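Local coordinates for probable adenylyl-sulfate kinase (Synechocystis sp., PDB 5CB8), which probably phosphorylates adenosine 5'-phosphosulfate with ATP to give 3'-phosphoadenylyl sulfate, the activated form of sulfate, at residues D62-R65 / T66-T69; F74-E77 / D78-N82; D174-L178 / D179-G183; I185-K188 / L189-K193. All coordinates share one frame; numbering follows the deposited sequence.

Contact 1 (D62-R65 / T66-T69). With ADX (adenosine-5'-phosphosulfate), chain G.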
loop_
_atom_site.group_PDB
_atom_site.type_symbol
_atom_site.label_atom_id
_atom_site.label_comp_id
_atom_site.label_asym_id
_atom_site.label_seq_id
_atom_site.Cartn_x
_atom_site.Cartn_y
_atom_site.Cartn_z
ATOM N N ASP B 62 -0.193 -11.418 9.203
ATOM C CA ASP B 62 0.985 -12.278 9.334
ATOM C C ASP B 62 1.891 -12.135 8.121
ATOM O O ASP B 62 3.115 -12.215 8.229
ATOM C CB ASP B 62 0.594 -13.751 9.418
ATOM C CG ASP B 62 -0.302 -14.076 10.601
ATOM O OD1 ASP B 62 -0.451 -13.236 11.515
ATOM O OD2 ASP B 62 -0.857 -15.203 10.604
ATOM N N VAL B 63 1.282 -11.973 6.951
ATOM C CA VAL B 63 2.049 -11.913 5.705
ATOM C C VAL B 63 2.563 -10.498 5.432
ATOM O O VAL B 63 3.739 -10.311 5.100
ATOM C CB VAL B 63 1.219 -12.408 4.518
ATOM C CG1 VAL B 63 2.008 -12.276 3.223
ATOM C CG2 VAL B 63 0.818 -13.867 4.742
ATOM N N VAL B 64 1.706 -9.492 5.594
ATOM C CA VAL B 64 2.172 -8.131 5.316
ATOM C C VAL B 64 3.242 -7.673 6.302
ATOM O O VAL B 64 4.070 -6.821 5.967
ATOM C CB VAL B 64 1.030 -7.106 5.197
ATOM C CG1 VAL B 64 0.066 -7.539 4.090
ATOM C CG2 VAL B 64 0.299 -6.948 6.520
ATOM N N ARG B 65 3.260 -8.258 7.500
ATOM C CA ARG B 65 4.332 -7.944 8.456
ATOM C C ARG B 65 5.702 -8.450 7.996
ATOM O O ARG B 65 6.725 -8.161 8.625
ATOM C CB ARG B 65 4.010 -8.462 9.865
ATOM C CG ARG B 65 3.096 -7.526 10.668
ATOM C CD ARG B 65 2.724 -8.147 12.024
ATOM N NE ARG B 65 1.987 -7.211 12.876
ATOM C CZ ARG B 65 2.572 -6.337 13.696
ATOM N NH1 ARG B 65 3.903 -6.266 13.766
ATOM N NH2 ARG B 65 1.833 -5.519 14.433
ATOM N N THR B 66 5.732 -9.192 6.896
ATOM C CA THR B 66 7.013 -9.580 6.314
ATOM C C THR B 66 7.391 -8.677 5.139
ATOM O O THR B 66 8.478 -8.819 4.573
ATOM C CB THR B 66 7.014 -11.038 5.821
ATOM O OG1 THR B 66 6.171 -11.147 4.672
ATOM C CG2 THR B 66 6.522 -11.989 6.916
ATOM N N ASN B 67 6.492 -7.774 4.752
ATOM C CA ASN B 67 6.783 -6.836 3.659
ATOM C C ASN B 67 6.337 -5.400 3.960
ATOM O O ASN B 67 7.123 -4.597 4.484
ATOM C CB ASN B 67 6.248 -7.337 2.295
ATOM C CG ASN B 67 4.776 -7.773 2.336
ATOM O OD1 ASN B 67 3.902 -7.048 2.817
ATOM N ND2 ASN B 67 4.501 -8.957 1.800
ATOM N N LEU B 68 5.089 -5.090 3.625
ATOM C CA LEU B 68 4.486 -3.776 3.865
ATOM C C LEU B 68 4.748 -3.220 5.261
ATOM O O LEU B 68 5.035 -2.025 5.427
ATOM C CB LEU B 68 2.970 -3.857 3.649
ATOM C CG LEU B 68 2.188 -2.549 3.816
ATOM C CD1 LEU B 68 2.566 -1.568 2.724
ATOM C CD2 LEU B 68 0.683 -2.789 3.816
ATOM N N THR B 69 4.636 -4.073 6.277
ATOM C CA THR B 69 4.810 -3.589 7.646
ATOM C C THR B 69 5.945 -4.302 8.369
ATOM O O THR B 69 5.947 -4.425 9.594
ATOM C CB THR B 69 3.497 -3.649 8.450
ATOM O OG1 THR B 69 2.936 -4.967 8.371
ATOM C CG2 THR B 69 2.488 -2.669 7.877
HETATM S SB ADX G . -2.090 -6.393 14.959
HETATM O O1B ADX G . -1.107 -5.373 14.578
HETATM O O2B ADX G . -3.307 -6.305 14.131
HETATM O O3B ADX G . -2.409 -6.237 16.385
HETATM P PA ADX G . -1.348 -8.557 13.409
HETATM O O1A ADX G . -0.742 -7.660 12.334
HETATM O O2A ADX G . -2.644 -9.220 12.953
HETATM O O3A ADX G . -1.486 -7.770 14.786
HETATM O "O5'" ADX G . -0.272 -9.701 13.728
HETATM C "C5'" ADX G . -0.603 -10.726 14.618
HETATM C "C4'" ADX G . 0.175 -11.913 14.459
HETATM O "O4'" ADX G . 1.527 -11.654 14.983
HETATM C "C3'" ADX G . -0.379 -13.021 15.243
HETATM O "O3'" ADX G . -1.058 -13.857 14.413
HETATM C "C2'" ADX G . 0.795 -13.729 15.806
HETATM O "O2'" ADX G . 1.128 -14.768 15.007
HETATM C "C1'" ADX G . 1.921 -12.748 15.785
HETATM N N9 ADX G . 2.344 -12.248 17.061
HETATM C C8 ADX G . 3.619 -12.176 17.512
HETATM N N7 ADX G . 3.629 -11.500 18.666
HETATM C C5 ADX G . 2.359 -11.122 18.957
HETATM C C6 ADX G . 1.796 -10.398 20.007
HETATM N N6 ADX G . 2.628 -9.843 21.060
HETATM N N1 ADX G . 0.462 -10.192 20.009
HETATM C C2 ADX G . -0.313 -10.663 19.007
HETATM N N3 ADX G . 0.202 -11.354 17.979
HETATM C C4 ADX G . 1.534 -11.598 17.926
#

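Contact 2 (F74-E77 / D78-N82). With ADX (adenosine-5'-phosphosulfate), chain G; SO4 (sulfate ion), chain I.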
loop_
_atom_site.group_PDB
_atom_site.type_symbol
_atom_site.label_atom_id
_atom_site.label_comp_id
_atom_site.label_asym_id
_atom_site.label_seq_id
_atom_site.Cartn_x
_atom_site.Cartn_y
_atom_site.Cartn_z
ATOM N N PHE B 74 4.852 -5.043 18.353
ATOM C CA PHE B 74 3.495 -5.172 18.882
ATOM C C PHE B 74 3.188 -4.212 20.023
ATOM O O PHE B 74 2.215 -4.397 20.756
ATOM C CB PHE B 74 3.233 -6.626 19.279
ATOM C CG PHE B 74 3.280 -7.556 18.108
ATOM C CD1 PHE B 74 2.144 -7.781 17.350
ATOM C CD2 PHE B 74 4.480 -8.127 17.708
ATOM C CE1 PHE B 74 2.182 -8.600 16.250
ATOM C CE2 PHE B 74 4.532 -8.947 16.604
ATOM C CZ PHE B 74 3.387 -9.189 15.876
ATOM N N SER B 75 4.002 -3.171 20.162
ATOM C CA SER B 75 3.629 -2.065 21.042
ATOM C C SER B 75 2.352 -1.430 20.497
ATOM O O SER B 75 1.994 -1.632 19.333
ATOM C CB SER B 75 4.719 -1.005 21.047
ATOM O OG SER B 75 4.767 -0.374 19.777
ATOM N N LYS B 76 1.669 -0.664 21.341
ATOM C CA LYS B 76 0.483 0.089 20.938
ATOM C C LYS B 76 0.791 0.931 19.691
ATOM O O LYS B 76 0.056 0.882 18.690
ATOM C CB LYS B 76 0.029 0.966 22.123
ATOM C CG LYS B 76 -0.933 2.106 21.787
ATOM C CD LYS B 76 -2.260 1.566 21.367
ATOM C CE LYS B 76 -3.304 2.664 21.177
ATOM N NZ LYS B 76 -4.285 2.195 20.156
ATOM N N GLU B 77 1.894 1.670 19.731
ATOM C CA GLU B 77 2.271 2.519 18.593
ATOM C C GLU B 77 2.425 1.726 17.306
ATOM O O GLU B 77 1.971 2.154 16.223
ATOM C CB GLU B 77 3.600 3.225 18.867
ATOM C CG GLU B 77 3.519 4.405 19.794
ATOM C CD GLU B 77 4.812 5.189 19.791
ATOM O OE1 GLU B 77 5.845 4.617 19.369
ATOM O OE2 GLU B 77 4.797 6.372 20.196
ATOM N N ASP B 78 3.097 0.582 17.406
ATOM C CA ASP B 78 3.378 -0.213 16.218
ATOM C C ASP B 78 2.127 -0.913 15.680
ATOM O O ASP B 78 1.968 -1.049 14.461
ATOM C CB ASP B 78 4.503 -1.220 16.501
ATOM C CG ASP B 78 5.886 -0.599 16.404
ATOM O OD1 ASP B 78 5.986 0.645 16.254
ATOM O OD2 ASP B 78 6.880 -1.359 16.487
ATOM N N ARG B 79 1.236 -1.360 16.565
ATOM C CA ARG B 79 -0.019 -1.946 16.088
ATOM C C ARG B 79 -0.880 -0.884 15.409
ATOM O O ARG B 79 -1.567 -1.171 14.414
ATOM C CB ARG B 79 -0.805 -2.604 17.231
ATOM C CG ARG B 79 -0.131 -3.828 17.855
ATOM C CD ARG B 79 -1.046 -4.397 18.925
ATOM N NE ARG B 79 -0.410 -5.343 19.843
ATOM C CZ ARG B 79 -0.604 -6.660 19.833
ATOM N NH1 ARG B 79 -1.376 -7.224 18.909
ATOM N NH2 ARG B 79 -0.006 -7.419 20.745
ATOM N N ASP B 80 -0.841 0.342 15.928
ATOM C CA ASP B 80 -1.577 1.436 15.291
ATOM C C ASP B 80 -0.996 1.729 13.912
ATOM O O ASP B 80 -1.730 1.884 12.931
ATOM C CB ASP B 80 -1.566 2.709 16.155
ATOM C CG ASP B 80 -2.479 2.607 17.369
ATOM O OD1 ASP B 80 -3.170 1.578 17.519
ATOM O OD2 ASP B 80 -2.523 3.569 18.170
ATOM N N THR B 81 0.327 1.811 13.839
ATOM C CA THR B 81 0.977 2.063 12.558
ATOM C C THR B 81 0.633 0.949 11.581
ATOM O O THR B 81 0.307 1.205 10.415
ATOM C CB THR B 81 2.494 2.163 12.710
ATOM O OG1 THR B 81 2.799 3.267 13.567
ATOM C CG2 THR B 81 3.156 2.379 11.347
ATOM N N ASN B 82 0.697 -0.287 12.067
ATOM C CA ASN B 82 0.432 -1.451 11.225
ATOM C C ASN B 82 -0.965 -1.395 10.617
ATOM O O ASN B 82 -1.139 -1.475 9.394
ATOM C CB ASN B 82 0.628 -2.731 12.049
ATOM C CG ASN B 82 0.399 -4.002 11.235
ATOM O OD1 ASN B 82 1.038 -4.221 10.197
ATOM N ND2 ASN B 82 -0.493 -4.862 11.718
HETATM S SB ADX G . -2.090 -6.393 14.959
HETATM O O1B ADX G . -1.107 -5.373 14.578
HETATM O O2B ADX G . -3.307 -6.305 14.131
HETATM O O3B ADX G . -2.409 -6.237 16.385
HETATM P PA ADX G . -1.348 -8.557 13.409
HETATM O O1A ADX G . -0.742 -7.660 12.334
HETATM O O2A ADX G . -2.644 -9.220 12.953
HETATM O O3A ADX G . -1.486 -7.770 14.786
HETATM O "O5'" ADX G . -0.272 -9.701 13.728
HETATM C "C5'" ADX G . -0.603 -10.726 14.618
HETATM C "C4'" ADX G . 0.175 -11.913 14.459
HETATM O "O4'" ADX G . 1.527 -11.654 14.983
HETATM C "C3'" ADX G . -0.379 -13.021 15.243
HETATM O "O3'" ADX G . -1.058 -13.857 14.413
HETATM C "C2'" ADX G . 0.795 -13.729 15.806
HETATM O "O2'" ADX G . 1.128 -14.768 15.007
HETATM C "C1'" ADX G . 1.921 -12.748 15.785
HETATM N N9 ADX G . 2.344 -12.248 17.061
HETATM C C8 ADX G . 3.619 -12.176 17.512
HETATM N N7 ADX G . 3.629 -11.500 18.666
HETATM C C5 ADX G . 2.359 -11.122 18.957
HETATM C C6 ADX G . 1.796 -10.398 20.007
HETATM N N6 ADX G . 2.628 -9.843 21.060
HETATM N N1 ADX G . 0.462 -10.192 20.009
HETATM C C2 ADX G . -0.313 -10.663 19.007
HETATM N N3 ADX G . 0.202 -11.354 17.979
HETATM C C4 ADX G . 1.534 -11.598 17.926
HETATM S S SO4 I . 0.923 6.121 12.472
HETATM O O1 SO4 I . 0.336 5.738 11.185
HETATM O O2 SO4 I . 2.326 5.687 12.491
HETATM O O3 SO4 I . 0.862 7.578 12.616
HETATM O O4 SO4 I . 0.181 5.496 13.589
HETATM O O HOH W 1 6.902 -2.811 19.168
#

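Contact 3 (D174-L178 / D179-G183)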
loop_
_atom_site.group_PDB
_atom_site.type_symbol
_atom_site.label_atom_id
_atom_site.label_comp_id
_atom_site.label_asym_id
_atom_site.label_seq_id
_atom_site.Cartn_x
_atom_site.Cartn_y
_atom_site.Cartn_z
ATOM N N ASP B 174 -16.199 -21.251 17.133
ATOM C CA ASP B 174 -16.295 -22.435 17.981
ATOM C C ASP B 174 -17.685 -23.061 17.920
ATOM O O ASP B 174 -17.900 -24.182 18.406
ATOM C CB ASP B 174 -15.959 -22.084 19.431
ATOM C CG ASP B 174 -16.783 -20.923 19.961
ATOM O OD1 ASP B 174 -16.978 -19.920 19.231
ATOM O OD2 ASP B 174 -17.217 -21.003 21.127
ATOM N N LEU B 175 -18.631 -22.343 17.316
ATOM C CA LEU B 175 -20.035 -22.781 17.315
ATOM C C LEU B 175 -20.657 -22.893 15.925
ATOM O O LEU B 175 -21.819 -23.287 15.787
ATOM C CB LEU B 175 -20.887 -21.830 18.165
ATOM C CG LEU B 175 -20.406 -21.548 19.585
ATOM C CD1 LEU B 175 -21.243 -20.446 20.225
ATOM C CD2 LEU B 175 -20.438 -22.816 20.437
ATOM N N GLU B 176 -19.903 -22.532 14.893
ATOM C CA GLU B 176 -20.424 -22.643 13.533
ATOM C C GLU B 176 -19.389 -23.260 12.601
ATOM O O GLU B 176 -18.182 -23.099 12.802
ATOM C CB GLU B 176 -20.903 -21.278 13.018
ATOM C CG GLU B 176 -19.933 -20.159 13.265
ATOM C CD GLU B 176 -20.459 -18.785 12.882
ATOM O OE1 GLU B 176 -21.220 -18.167 13.669
ATOM O OE2 GLU B 176 -20.081 -18.309 11.791
ATOM N N GLU B 177 -19.862 -23.991 11.598
ATOM C CA GLU B 177 -18.969 -24.600 10.618
ATOM C C GLU B 177 -18.393 -23.538 9.687
ATOM O O GLU B 177 -18.973 -22.456 9.536
ATOM C CB GLU B 177 -19.710 -25.676 9.820
ATOM C CG GLU B 177 -20.177 -26.850 10.675
ATOM C CD GLU B 177 -19.060 -27.422 11.530
ATOM O OE1 GLU B 177 -18.044 -27.877 10.959
ATOM O OE2 GLU B 177 -19.194 -27.406 12.775
ATOM N N LEU B 178 -17.256 -23.851 9.065
ATOM C CA LEU B 178 -16.567 -22.900 8.189
ATOM C C LEU B 178 -17.484 -22.354 7.098
ATOM O O LEU B 178 -17.519 -21.144 6.857
ATOM C CB LEU B 178 -15.329 -23.540 7.554
ATOM C CG LEU B 178 -14.532 -22.609 6.638
ATOM C CD1 LEU B 178 -14.041 -21.410 7.428
ATOM C CD2 LEU B 178 -13.358 -23.323 5.993
ATOM N N ASP B 179 -18.224 -23.247 6.442
ATOM C CA ASP B 179 -19.134 -22.843 5.372
ATOM C C ASP B 179 -20.216 -21.881 5.867
ATOM O O ASP B 179 -20.681 -21.009 5.120
ATOM C CB ASP B 179 -19.790 -24.073 4.734
ATOM C CG ASP B 179 -18.846 -24.833 3.823
ATOM O OD1 ASP B 179 -17.800 -24.269 3.433
ATOM O OD2 ASP B 179 -19.164 -25.993 3.485
ATOM N N GLU B 180 -20.629 -22.049 7.120
ATOM C CA GLU B 180 -21.614 -21.149 7.707
ATOM C C GLU B 180 -21.004 -19.759 7.902
ATOM O O GLU B 180 -21.640 -18.745 7.590
ATOM C CB GLU B 180 -22.138 -21.702 9.036
ATOM C CG GLU B 180 -23.327 -20.930 9.596
ATOM C CD GLU B 180 -23.846 -21.497 10.911
ATOM O OE1 GLU B 180 -23.350 -22.564 11.352
ATOM O OE2 GLU B 180 -24.752 -20.863 11.502
ATOM N N SER B 181 -19.767 -19.708 8.391
ATOM C CA SER B 181 -19.106 -18.425 8.594
ATOM C C SER B 181 -18.901 -17.691 7.271
ATOM O O SER B 181 -19.252 -16.515 7.144
ATOM C CB SER B 181 -17.769 -18.608 9.320
ATOM O OG SER B 181 -17.959 -19.280 10.553
ATOM N N VAL B 182 -18.325 -18.384 6.290
ATOM C CA VAL B 182 -18.147 -17.807 4.955
ATOM C C VAL B 182 -19.498 -17.399 4.369
ATOM O O VAL B 182 -19.637 -16.318 3.786
ATOM C CB VAL B 182 -17.459 -18.810 3.992
ATOM C CG1 VAL B 182 -17.424 -18.256 2.577
ATOM C CG2 VAL B 182 -16.049 -19.127 4.473
ATOM N N GLY B 183 -20.496 -18.265 4.535
ATOM C CA GLY B 183 -21.823 -18.007 4.004
ATOM C C GLY B 183 -22.427 -16.699 4.492
ATOM O O GLY B 183 -23.074 -15.986 3.723
HETATM O O HOH W 2 -24.393 -18.467 12.774
HETATM O O HOH W 3 -16.337 -21.213 11.367
#

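Contact 4 (I185-K188 / L189-K193)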
loop_
_atom_site.group_PDB
_atom_site.type_symbol
_atom_site.label_atom_id
_atom_site.label_comp_id
_atom_site.label_asym_id
_atom_site.label_seq_id
_atom_site.Cartn_x
_atom_site.Cartn_y
_atom_site.Cartn_z
ATOM N N ILE B 185 -20.780 -13.986 5.517
ATOM C CA ILE B 185 -20.054 -12.865 4.926
ATOM C C ILE B 185 -20.544 -12.683 3.492
ATOM O O ILE B 185 -20.886 -11.576 3.084
ATOM C CB ILE B 185 -18.527 -13.088 4.968
ATOM C CG1 ILE B 185 -18.054 -13.168 6.422
ATOM C CG2 ILE B 185 -17.793 -11.970 4.249
ATOM C CD1 ILE B 185 -16.610 -13.685 6.599
ATOM N N TRP B 186 -20.612 -13.783 2.745
ATOM C CA TRP B 186 -21.086 -13.763 1.362
ATOM C C TRP B 186 -22.472 -13.143 1.273
ATOM O O TRP B 186 -22.732 -12.310 0.408
ATOM C CB TRP B 186 -21.119 -15.192 0.798
ATOM C CG TRP B 186 -21.425 -15.279 -0.684
ATOM C CD1 TRP B 186 -22.657 -15.296 -1.276
ATOM C CD2 TRP B 186 -20.469 -15.377 -1.749
ATOM N NE1 TRP B 186 -22.523 -15.384 -2.645
ATOM C CE2 TRP B 186 -21.188 -15.437 -2.956
ATOM C CE3 TRP B 186 -19.071 -15.414 -1.792
ATOM C CZ2 TRP B 186 -20.555 -15.537 -4.198
ATOM C CZ3 TRP B 186 -18.447 -15.511 -3.023
ATOM C CH2 TRP B 186 -19.186 -15.573 -4.206
ATOM N N GLN B 187 -23.369 -13.552 2.169
ATOM C CA GLN B 187 -24.746 -13.077 2.115
ATOM C C GLN B 187 -24.817 -11.583 2.418
ATOM O O GLN B 187 -25.636 -10.862 1.843
ATOM C CB GLN B 187 -25.641 -13.865 3.082
ATOM C CG GLN B 187 -27.120 -13.554 2.922
ATOM C CD GLN B 187 -27.625 -13.874 1.529
ATOM O OE1 GLN B 187 -27.389 -14.966 1.005
ATOM N NE2 GLN B 187 -28.317 -12.919 0.915
ATOM N N LYS B 188 -23.954 -11.121 3.317
ATOM C CA LYS B 188 -23.906 -9.700 3.648
ATOM C C LYS B 188 -23.438 -8.900 2.431
ATOM O O LYS B 188 -23.969 -7.820 2.132
ATOM C CB LYS B 188 -22.980 -9.460 4.843
ATOM C CG LYS B 188 -22.894 -8.000 5.284
ATOM C CD LYS B 188 -24.263 -7.452 5.704
ATOM C CE LYS B 188 -24.753 -8.097 6.990
ATOM N NZ LYS B 188 -26.052 -7.525 7.473
ATOM N N LEU B 189 -22.443 -9.436 1.727
ATOM C CA LEU B 189 -21.968 -8.820 0.487
ATOM C C LEU B 189 -23.073 -8.754 -0.570
ATOM O O LEU B 189 -23.166 -7.784 -1.334
ATOM C CB LEU B 189 -20.780 -9.599 -0.067
ATOM C CG LEU B 189 -19.465 -9.507 0.697
ATOM C CD1 LEU B 189 -18.480 -10.512 0.122
ATOM C CD2 LEU B 189 -18.901 -8.093 0.628
ATOM N N VAL B 190 -23.907 -9.790 -0.619
ATOM C CA VAL B 190 -25.034 -9.797 -1.546
ATOM C C VAL B 190 -26.088 -8.777 -1.136
ATOM O O VAL B 190 -26.564 -7.991 -1.972
ATOM C CB VAL B 190 -25.681 -11.192 -1.649
ATOM C CG1 VAL B 190 -27.016 -11.110 -2.386
ATOM C CG2 VAL B 190 -24.744 -12.158 -2.358
ATOM N N ASP B 191 -26.455 -8.791 0.147
ATOM C CA ASP B 191 -27.503 -7.901 0.645
ATOM C C ASP B 191 -27.161 -6.445 0.372
ATOM O O ASP B 191 -28.021 -5.667 -0.031
ATOM C CB ASP B 191 -27.718 -8.087 2.151
ATOM C CG ASP B 191 -28.280 -9.448 2.502
ATOM O OD1 ASP B 191 -28.746 -10.161 1.584
ATOM O OD2 ASP B 191 -28.258 -9.800 3.706
ATOM N N LEU B 192 -25.898 -6.092 0.596
ATOM C CA LEU B 192 -25.426 -4.726 0.411
ATOM C C LEU B 192 -24.998 -4.471 -1.032
ATOM O O LEU B 192 -24.442 -3.414 -1.341
ATOM C CB LEU B 192 -24.260 -4.437 1.350
ATOM C CG LEU B 192 -24.561 -4.576 2.837
ATOM C CD1 LEU B 192 -23.298 -4.350 3.635
ATOM C CD2 LEU B 192 -25.627 -3.587 3.245
ATOM N N LYS B 193 -25.243 -5.452 -1.899
ATOM C CA LYS B 193 -25.015 -5.309 -3.339
ATOM C C LYS B 193 -23.571 -5.012 -3.755
ATOM O O LYS B 193 -23.331 -4.311 -4.740
ATOM C CB LYS B 193 -25.985 -4.280 -3.921
ATOM C CG LYS B 193 -27.431 -4.757 -3.864
ATOM C CD LYS B 193 -28.422 -3.611 -3.955
ATOM C CE LYS B 193 -29.841 -4.154 -4.036
ATOM N NZ LYS B 193 -30.057 -5.243 -3.037
HETATM O O HOH W 4 -28.100 -7.455 5.725
#

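Contact 1 (D62-R65 / T66-T69)
Thr66 folds back on the short helix 61-64 and lays its hydroxyl against the carbonyl of Val63. OG1 stands between its own backbone N and carbonyl carbon (chi1 70°), which brings it 2.6 Å from Val63 O, in the carbonyl plane; the amide of Thr66 reaches the same oxygen from above that plane. One residue on, Val64 O is gripped twice, from opposite faces of its plane, by the amides of Asn67 and Thr69. Val64 to Asn67 is a type I beta turn, and the almost straight bond from Thr69 N to Val64 O, 2.8 Å long, draws the chain in beyond it. The side chains of Arg65 and Thr69 cross at an angle, Arg65 CG lying 3.4 Å from Thr69 OG1, whose hydrogen bond goes to Asn82. From there Arg65 runs extended to the bound adenosine-5'-phosphosulfate: NE donates to phosphate O1A at 2.8 Å, while NH2 meets sulfate O1B in the guanidinium plane at 2.9 Å. Asp62, salt-bridged to Lys140, accepts from the ribose O3' through OD1 at 3.0 Å. Arginine thus grips both anionic groups, and the carboxylate holds the hydroxyl that the reaction phosphorylates.

Contact 2 (F74-E77 / D78-N82)
Arg79 NE is gripped by two acceptors, the carbonyl oxygen Phe74 O at 2.9 Å and the carboxylate of Asp159, which adds a salt bridge. The bond to Phe74 O is bent (141°), its acceptor tilted from the guanidinium plane. Held in this way, the guanidinium turns one face to Phe74, with CD1 above its centre, and its edge to adenosine-5'-phosphosulfate, where NH1 donates to sulfate O3B at 2.9 Å. Phe74 in turn lays a ring face over the adenine: ligand C5 sits 3.5 Å above the plane of the phenyl ring, over its centre. Arg65 adds a cation-pi contact to Phe74. All this happens where helix 76-94 begins. Ser75 is its N-cap, OG accepting from Asp78 N at 3.1 Å and its carbonyl from Arg79 N, and a water links Ser75 N to Asp78 OD2, an oxygen that also accepts from Gly73 N. On the first turn Lys76 bends at chi2 (68°), which curls its ammonium forward to Asp80, one turn on; NZ lies 2.9 Å from OD1 and 3.0 Å from OD2, in a forked salt bridge that uses the syn lone pair of each oxygen. Two turns beyond the cap, Asn82 ND2 reaches between phosphate and sulfate of the ligand, with a bond to O1B and a weak one to O1A. Farther round the helix, the hydroxyl of Thr81 lies between Glu77 O and a sulfate ion, 2.7 Å from the O2 atom of that ion.

Contact 3 (D174-L178 / D179-G183)
Leu178 and Glu176 bury the most surface as the chain enters helix 178-191, with Ser181 and Glu180 close behind: Leu178 packs along the first turn, while Glu176 works across its start. Glu176 reaches over to Ser181, whose OG donates to OE2 at 2.6 Å. The serine comes on the anti side of that oxygen, 16° out of the carboxylate plane. Glu176 CG lies between its own backbone N and carbonyl carbon (chi1 47°), and the extended chain beyond it carries the carboxylate across to the helix. A water donating to both Ser181 OG and Glu176 O ties the hydroxyl to the incoming backbone as well. OE1, the other carboxylate oxygen, is held by Lys184 and by Arg172 N. Glu180 also comes close, its OE1 3.2 Å from Glu176 CB; the two acid groups keep their charged ends apart, OE1 of Glu176 standing 4.9 Å from OE2 of Glu180, and a second water donates to both of these oxygens, weakly to Glu176. The neighbouring lysine would be expected to temper the like charges. Glu177 occupies the N-cap, and its carbonyl accepts a regular bond from Ser181 N and a weak one from Glu180 N. Leu178 O takes Val182 N in the regular helical way, while the tips of the same two side chains approach at 4.2 Å from CD1 to CG2. Both are turned to helix 38-50, Leu178 on Thr40 and Ile41, Val182 on Ala44 and Lys48, whereas Glu176 and Ser181 lie against Cys171 of the edge strand 169-171.

Contact 4 (I185-K188 / L189-K193)
Trp186 overlaps Val190 one turn further along helix 178-191, CD1 of the indole lying 3.9 Å from the methyl CG2 as the side chains pass at a slant. The valine methyl is oblique to the ring, and Lys48 makes a cation-pi contact with the same indole. Next along the helix, Gln187 pairs with Asp191: its chain bends at chi2 (60°), swinging NE2 forward along the helix to donate to OD1 at 2.9 Å. The acceptor lies in the amide plane, but the amide meets the syn side of OD1 from 34° out of the carboxylate plane, and the two flat groups stand 48° apart. Asp191 OD2 accepts a hydrogen bond from a water that itself accepts from Lys188 NZ, a bridge between opposite charges whose ends, NZ and OD2, stay 4.9 Å apart. The aliphatic part of Lys188 rests on Leu192, CD to CD1 3.9 Å. Beyond Leu192 the helix closes in a Schellman motif: Lys193, at positive phi, sends its amide back to Val190 O, and Tyr194 N reaches Leu189 O. Ile185 and Leu189, on the buried side, face strands 26-31 and 122-127, Ile185 also meeting Ile41 and Leu45 of helix 38-50. Trp186 packs on Leu49 near the end of that helix, and Ile195 of the C-terminal tail comes back over Trp186, Leu189 and Val190.

How the contacts relate
Each contact is local, so none encloses another: the four follow in series along the chain, and none cross. Contact 1 turns the chain out of helix 61-64, and contact 2 starts helix 76-94; they touch each other through Arg65 on Phe74 and Thr69 on Asn82, and share the bound adenosine-5'-phosphosulfate. Much later, contact 3 begins helix 178-191 and contact 4 ends it, adjoining in sequence with centres about 15 Å apart. The first pair lies across the chain's centre from the second, their centres 27 to 31 Å apart. On the side of the second pair, strands 26-31, 122-127 and 169-171 of the parallel sheet meet the last helix.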